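Long-range contact in putative Nitroreductase (Desulfovibrio desulfuricans subsp. desulfuricans str. G20, PDB 3E39), which binds flavin mononucleotide and, judging by its nitroreductase family, is probably an FMN-dependent oxidoreductase: residues N47-A57 and K79-A90. Sequence-based numbering, arbitrary orientation.
Sequences NQPCRFLVIRA and KVIILVFLDREA
Arg51 pairs with Phe85, Leu53 with Leu83 and Ile55 with Ile81 as hydrogen-bonded antiparallel pairs. Non-hydrogen-bonded pairs, from Cys50 with Leu86 to Arg56 with Val80, alternate with them. The buried strand body and the Asp87 end are packed closely. Val54 CG1 meets Val80 CG2 at 3.7 Å. On the other face, Leu53 CB sits at the edge of the Phe85 ring, 4.0 Å from Phe85 CE1. Near Asp87, Pro49 CG lies alongside Leu86 CD2 at 3.6 Å. Arg51 bends at chi2 (-65°), which brings its guanidinium over Asp87 CB. Arg51 NH2 forms a salt bridge to Asp87 OD2 at 3.1 Å, though the hydrogen bond in it is weak and bent (121°). Arg51 NH1 holds the guanidinium in place by donating to Gln48 O and Cys50 O. The Ala57 end is looser and wetter. Ala57 N reaches Lys79 O at 3.1 Å, and a water links that oxygen to Arg56 NH1; Arg56 NH2 bridges to Asp28. The strands form one side of this nitroreductase-family chain's four-stranded antiparallel sheet. Strand 50-56 is outermost, but Phe52 makes backbone bonds to the second subunit; 80-87 also pairs with 143-152. Helices 28-39 and 94-114 pack on the Phe52 face, and helix 61-66 touches Ile55, Ile81 and Leu83 on the reverse.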
loop_
_atom_site.group_PDB
_atom_site.type_symbol
_atom_site.label_atom_id
_atom_site.label_comp_id
_atom_site.label_asym_id
_atom_site.label_seq_id
_atom_site.Cartn_x
_atom_site.Cartn_y
_atom_site.Cartn_z
ATOM N N ASN A 47 -9.834 7.998 8.906
ATOM C CA ASN A 47 -11.211 7.917 8.439
ATOM C C ASN A 47 -11.672 6.490 8.101
ATOM O O ASN A 47 -12.874 6.225 8.085
ATOM C CB ASN A 47 -11.427 8.750 7.201
ATOM C CG ASN A 47 -11.490 10.233 7.467
ATOM O OD1 ASN A 47 -11.218 11.034 6.558
ATOM N ND2 ASN A 47 -11.846 10.618 8.685
ATOM N N GLN A 48 -10.739 5.616 7.743
ATOM C CA GLN A 48 -11.036 4.205 7.479
ATOM C C GLN A 48 -12.117 4.077 6.403
ATOM O O GLN A 48 -13.200 3.561 6.669
ATOM C CB GLN A 48 -11.463 3.501 8.768
ATOM C CG GLN A 48 -10.380 3.538 9.844
ATOM C CD GLN A 48 -10.935 3.168 11.189
ATOM O OE1 GLN A 48 -11.566 2.115 11.336
ATOM N NE2 GLN A 48 -10.716 4.013 12.177
ATOM N N PRO A 49 -11.806 4.544 5.184
ATOM C CA PRO A 49 -12.773 4.536 4.086
ATOM C C PRO A 49 -12.987 3.200 3.368
ATOM O O PRO A 49 -13.913 3.100 2.549
ATOM C CB PRO A 49 -12.177 5.535 3.117
ATOM C CG PRO A 49 -10.691 5.332 3.252
ATOM C CD PRO A 49 -10.508 5.110 4.754
ATOM N N CYS A 50 -12.127 2.211 3.631
ATOM C CA CYS A 50 -12.212 0.949 2.914
ATOM C C CYS A 50 -13.336 0.045 3.409
ATOM O O CYS A 50 -13.598 -0.073 4.623
ATOM C CB CYS A 50 -10.883 0.185 2.915
ATOM S SG CYS A 50 -9.554 1.065 2.089
ATOM N N ARG A 51 -13.939 -0.651 2.443
ATOM C CA ARG A 51 -15.030 -1.594 2.691
ATOM C C ARG A 51 -14.685 -2.871 1.903
ATOM O O ARG A 51 -14.020 -2.804 0.865
ATOM C CB ARG A 51 -16.356 -1.013 2.234
ATOM C CG ARG A 51 -16.781 0.251 2.955
ATOM C CD ARG A 51 -17.076 0.032 4.453
ATOM N NE ARG A 51 -17.488 1.327 5.027
ATOM C CZ ARG A 51 -16.660 2.253 5.512
ATOM N NH1 ARG A 51 -15.366 2.023 5.617
ATOM N NH2 ARG A 51 -17.154 3.415 5.968
ATOM N N PHE A 52 -15.172 -4.007 2.384
ATOM C CA PHE A 52 -14.774 -5.305 1.834
ATOM C C PHE A 52 -15.954 -6.216 1.626
ATOM O O PHE A 52 -16.940 -6.173 2.387
ATOM C CB PHE A 52 -13.785 -5.974 2.790
ATOM C CG PHE A 52 -12.665 -5.054 3.215
ATOM C CD1 PHE A 52 -11.517 -4.942 2.468
ATOM C CD2 PHE A 52 -12.812 -4.219 4.327
ATOM C CE1 PHE A 52 -10.498 -4.085 2.853
ATOM C CE2 PHE A 52 -11.783 -3.342 4.696
ATOM C CZ PHE A 52 -10.628 -3.299 3.959
ATOM N N LEU A 53 -15.855 -7.043 0.589
ATOM C CA LEU A 53 -16.872 -8.045 0.313
ATOM C C LEU A 53 -16.175 -9.338 -0.065
ATOM O O LEU A 53 -15.423 -9.385 -1.038
ATOM C CB LEU A 53 -17.794 -7.581 -0.801
ATOM C CG LEU A 53 -18.917 -8.557 -1.178
ATOM C CD1 LEU A 53 -19.779 -9.015 0.007
ATOM C CD2 LEU A 53 -19.729 -7.914 -2.279
ATOM N N VAL A 54 -16.440 -10.387 0.701
ATOM C CA VAL A 54 -15.844 -11.700 0.448
ATOM C C VAL A 54 -16.725 -12.522 -0.462
ATOM O O VAL A 54 -17.941 -12.642 -0.209
ATOM C CB VAL A 54 -15.617 -12.464 1.797
ATOM C CG1 VAL A 54 -15.060 -13.883 1.561
ATOM C CG2 VAL A 54 -14.697 -11.647 2.749
ATOM N N ILE A 55 -16.104 -13.114 -1.504
ATOM C CA ILE A 55 -16.820 -13.969 -2.455
ATOM C C ILE A 55 -16.046 -15.263 -2.601
ATOM O O ILE A 55 -14.966 -15.277 -3.208
ATOM C CB ILE A 55 -16.966 -13.325 -3.860
ATOM C CG1 ILE A 55 -17.698 -11.973 -3.782
ATOM C CG2 ILE A 55 -17.717 -14.264 -4.813
ATOM C CD1 ILE A 55 -19.129 -12.041 -3.374
ATOM N N ARG A 56 -16.566 -16.344 -2.029
ATOM C CA ARG A 56 -15.923 -17.661 -2.172
ATOM C C ARG A 56 -16.234 -18.340 -3.498
ATOM O O ARG A 56 -17.177 -17.985 -4.173
ATOM C CB ARG A 56 -16.289 -18.585 -1.016
ATOM C CG ARG A 56 -15.675 -18.127 0.285
ATOM C CD ARG A 56 -15.975 -19.057 1.393
ATOM N NE ARG A 56 -15.172 -18.830 2.601
ATOM C CZ ARG A 56 -13.931 -19.289 2.809
ATOM N NH1 ARG A 56 -13.286 -19.984 1.869
ATOM N NH2 ARG A 56 -13.334 -19.059 3.975
ATOM N N ALA A 57 -15.424 -19.332 -3.842
ATOM C CA ALA A 57 -15.527 -20.042 -5.119
ATOM C C ALA A 57 -16.899 -20.664 -5.345
ATOM O O ALA A 57 -17.389 -20.747 -6.483
ATOM C CB ALA A 57 -14.458 -21.130 -5.178
ATOM N N LYS A 79 -9.955 -19.631 -4.741
ATOM C CA LYS A 79 -10.833 -20.206 -3.715
ATOM C C LYS A 79 -11.576 -19.127 -2.969
ATOM O O LYS A 79 -12.696 -19.358 -2.476
ATOM C CB LYS A 79 -10.061 -21.102 -2.734
ATOM C CG LYS A 79 -9.314 -22.239 -3.427
ATOM C CD LYS A 79 -10.174 -22.994 -4.450
ATOM C CE LYS A 79 -9.313 -23.733 -5.437
ATOM N NZ LYS A 79 -10.080 -24.284 -6.588
ATOM N N VAL A 80 -10.960 -17.948 -2.873
ATOM C CA VAL A 80 -11.640 -16.803 -2.282
ATOM C C VAL A 80 -11.212 -15.536 -3.032
ATOM O O VAL A 80 -10.075 -15.418 -3.485
ATOM C CB VAL A 80 -11.356 -16.674 -0.757
ATOM C CG1 VAL A 80 -9.877 -16.436 -0.486
ATOM C CG2 VAL A 80 -12.247 -15.562 -0.108
ATOM N N ILE A 81 -12.160 -14.621 -3.190
ATOM C CA ILE A 81 -11.936 -13.313 -3.779
ATOM C C ILE A 81 -12.405 -12.267 -2.744
ATOM O O ILE A 81 -13.499 -12.402 -2.162
ATOM C CB ILE A 81 -12.698 -13.153 -5.106
ATOM C CG1 ILE A 81 -12.098 -14.119 -6.150
ATOM C CG2 ILE A 81 -12.578 -11.721 -5.644
ATOM C CD1 ILE A 81 -12.890 -14.275 -7.410
ATOM N N ILE A 82 -11.564 -11.274 -2.467
ATOM C CA ILE A 82 -11.932 -10.183 -1.579
ATOM C C ILE A 82 -12.067 -8.920 -2.455
ATOM O O ILE A 82 -11.104 -8.466 -3.089
ATOM C CB ILE A 82 -10.914 -9.957 -0.412
ATOM C CG1 ILE A 82 -10.853 -11.178 0.521
ATOM C CG2 ILE A 82 -11.299 -8.684 0.436
ATOM C CD1 ILE A 82 -9.705 -11.115 1.538
ATOM N N LEU A 83 -13.281 -8.400 -2.542
ATOM C CA LEU A 83 -13.515 -7.150 -3.235
ATOM C C LEU A 83 -13.260 -5.985 -2.280
ATOM O O LEU A 83 -13.725 -5.996 -1.128
ATOM C CB LEU A 83 -14.917 -7.096 -3.832
ATOM C CG LEU A 83 -15.314 -8.256 -4.736
ATOM C CD1 LEU A 83 -16.752 -8.056 -5.270
ATOM C CD2 LEU A 83 -14.340 -8.413 -5.869
ATOM N N VAL A 84 -12.486 -5.010 -2.752
ATOM C CA VAL A 84 -12.136 -3.835 -1.974
ATOM C C VAL A 84 -12.788 -2.587 -2.567
ATOM O O VAL A 84 -12.709 -2.344 -3.773
ATOM C CB VAL A 84 -10.612 -3.658 -1.971
ATOM C CG1 VAL A 84 -10.183 -2.528 -1.014
ATOM C CG2 VAL A 84 -9.944 -5.002 -1.618
ATOM N N PHE A 85 -13.389 -1.773 -1.697
ATOM C CA PHE A 85 -14.073 -0.562 -2.109
ATOM C C PHE A 85 -13.718 0.594 -1.178
ATOM O O PHE A 85 -13.177 0.413 -0.076
ATOM C CB PHE A 85 -15.608 -0.699 -1.991
ATOM C CG PHE A 85 -16.174 -1.903 -2.666
ATOM C CD1 PHE A 85 -16.175 -3.127 -2.012
ATOM C CD2 PHE A 85 -16.729 -1.818 -3.937
ATOM C CE1 PHE A 85 -16.672 -4.247 -2.624
ATOM C CE2 PHE A 85 -17.237 -2.946 -4.547
ATOM C CZ PHE A 85 -17.212 -4.152 -3.897
ATOM N N LEU A 86 -13.960 1.800 -1.660
ATOM C CA LEU A 86 -13.974 2.959 -0.791
ATOM C C LEU A 86 -15.438 3.360 -0.639
ATOM O O LEU A 86 -16.219 3.364 -1.606
ATOM C CB LEU A 86 -13.205 4.156 -1.342
ATOM C CG LEU A 86 -11.697 4.008 -1.459
ATOM C CD1 LEU A 86 -11.101 5.091 -2.288
ATOM C CD2 LEU A 86 -11.090 3.985 -0.062
ATOM N N ASP A 87 -15.803 3.668 0.593
ATOM C CA ASP A 87 -17.120 4.223 0.906
ATOM C C ASP A 87 -17.044 5.699 0.536
ATOM O O ASP A 87 -16.294 6.479 1.128
ATOM C CB ASP A 87 -17.418 4.028 2.381
ATOM C CG ASP A 87 -18.762 4.626 2.807
ATOM O OD1 ASP A 87 -19.262 5.564 2.175
ATOM O OD2 ASP A 87 -19.288 4.185 3.826
ATOM N N ARG A 88 -17.822 6.101 -0.451
ATOM C CA ARG A 88 -17.799 7.493 -0.918
ATOM C C ARG A 88 -18.143 8.515 0.157
ATOM O O ARG A 88 -17.662 9.645 0.084
ATOM C CB ARG A 88 -18.699 7.681 -2.142
ATOM C CG ARG A 88 -18.203 6.887 -3.348
ATOM C CD ARG A 88 -19.034 7.127 -4.610
ATOM N NE ARG A 88 -18.612 6.271 -5.716
ATOM C CZ ARG A 88 -17.601 6.531 -6.547
ATOM N NH1 ARG A 88 -16.860 7.623 -6.411
ATOM N NH2 ARG A 88 -17.298 5.665 -7.491
ATOM N N GLU A 89 -18.948 8.126 1.145
ATOM C CA GLU A 89 -19.283 9.044 2.242
ATOM C C GLU A 89 -18.119 9.294 3.191
ATOM O O GLU A 89 -18.013 10.367 3.766
ATOM C CB GLU A 89 -20.501 8.533 3.027
ATOM C CG GLU A 89 -21.776 8.665 2.236
ATOM C CD GLU A 89 -22.010 10.114 1.821
ATOM O OE1 GLU A 89 -21.965 10.990 2.725
ATOM O OE2 GLU A 89 -22.200 10.377 0.605
ATOM N N ALA A 90 -17.235 8.314 3.323
ATOM C CA ALA A 90 -16.087 8.413 4.200
ATOM C C ALA A 90 -14.832 9.020 3.546
ATOM O O ALA A 90 -13.811 9.171 4.215
ATOM C CB ALA A 90 -15.767 7.028 4.723
HETATM O O HOH W 1 -13.857 -21.163 -0.951
#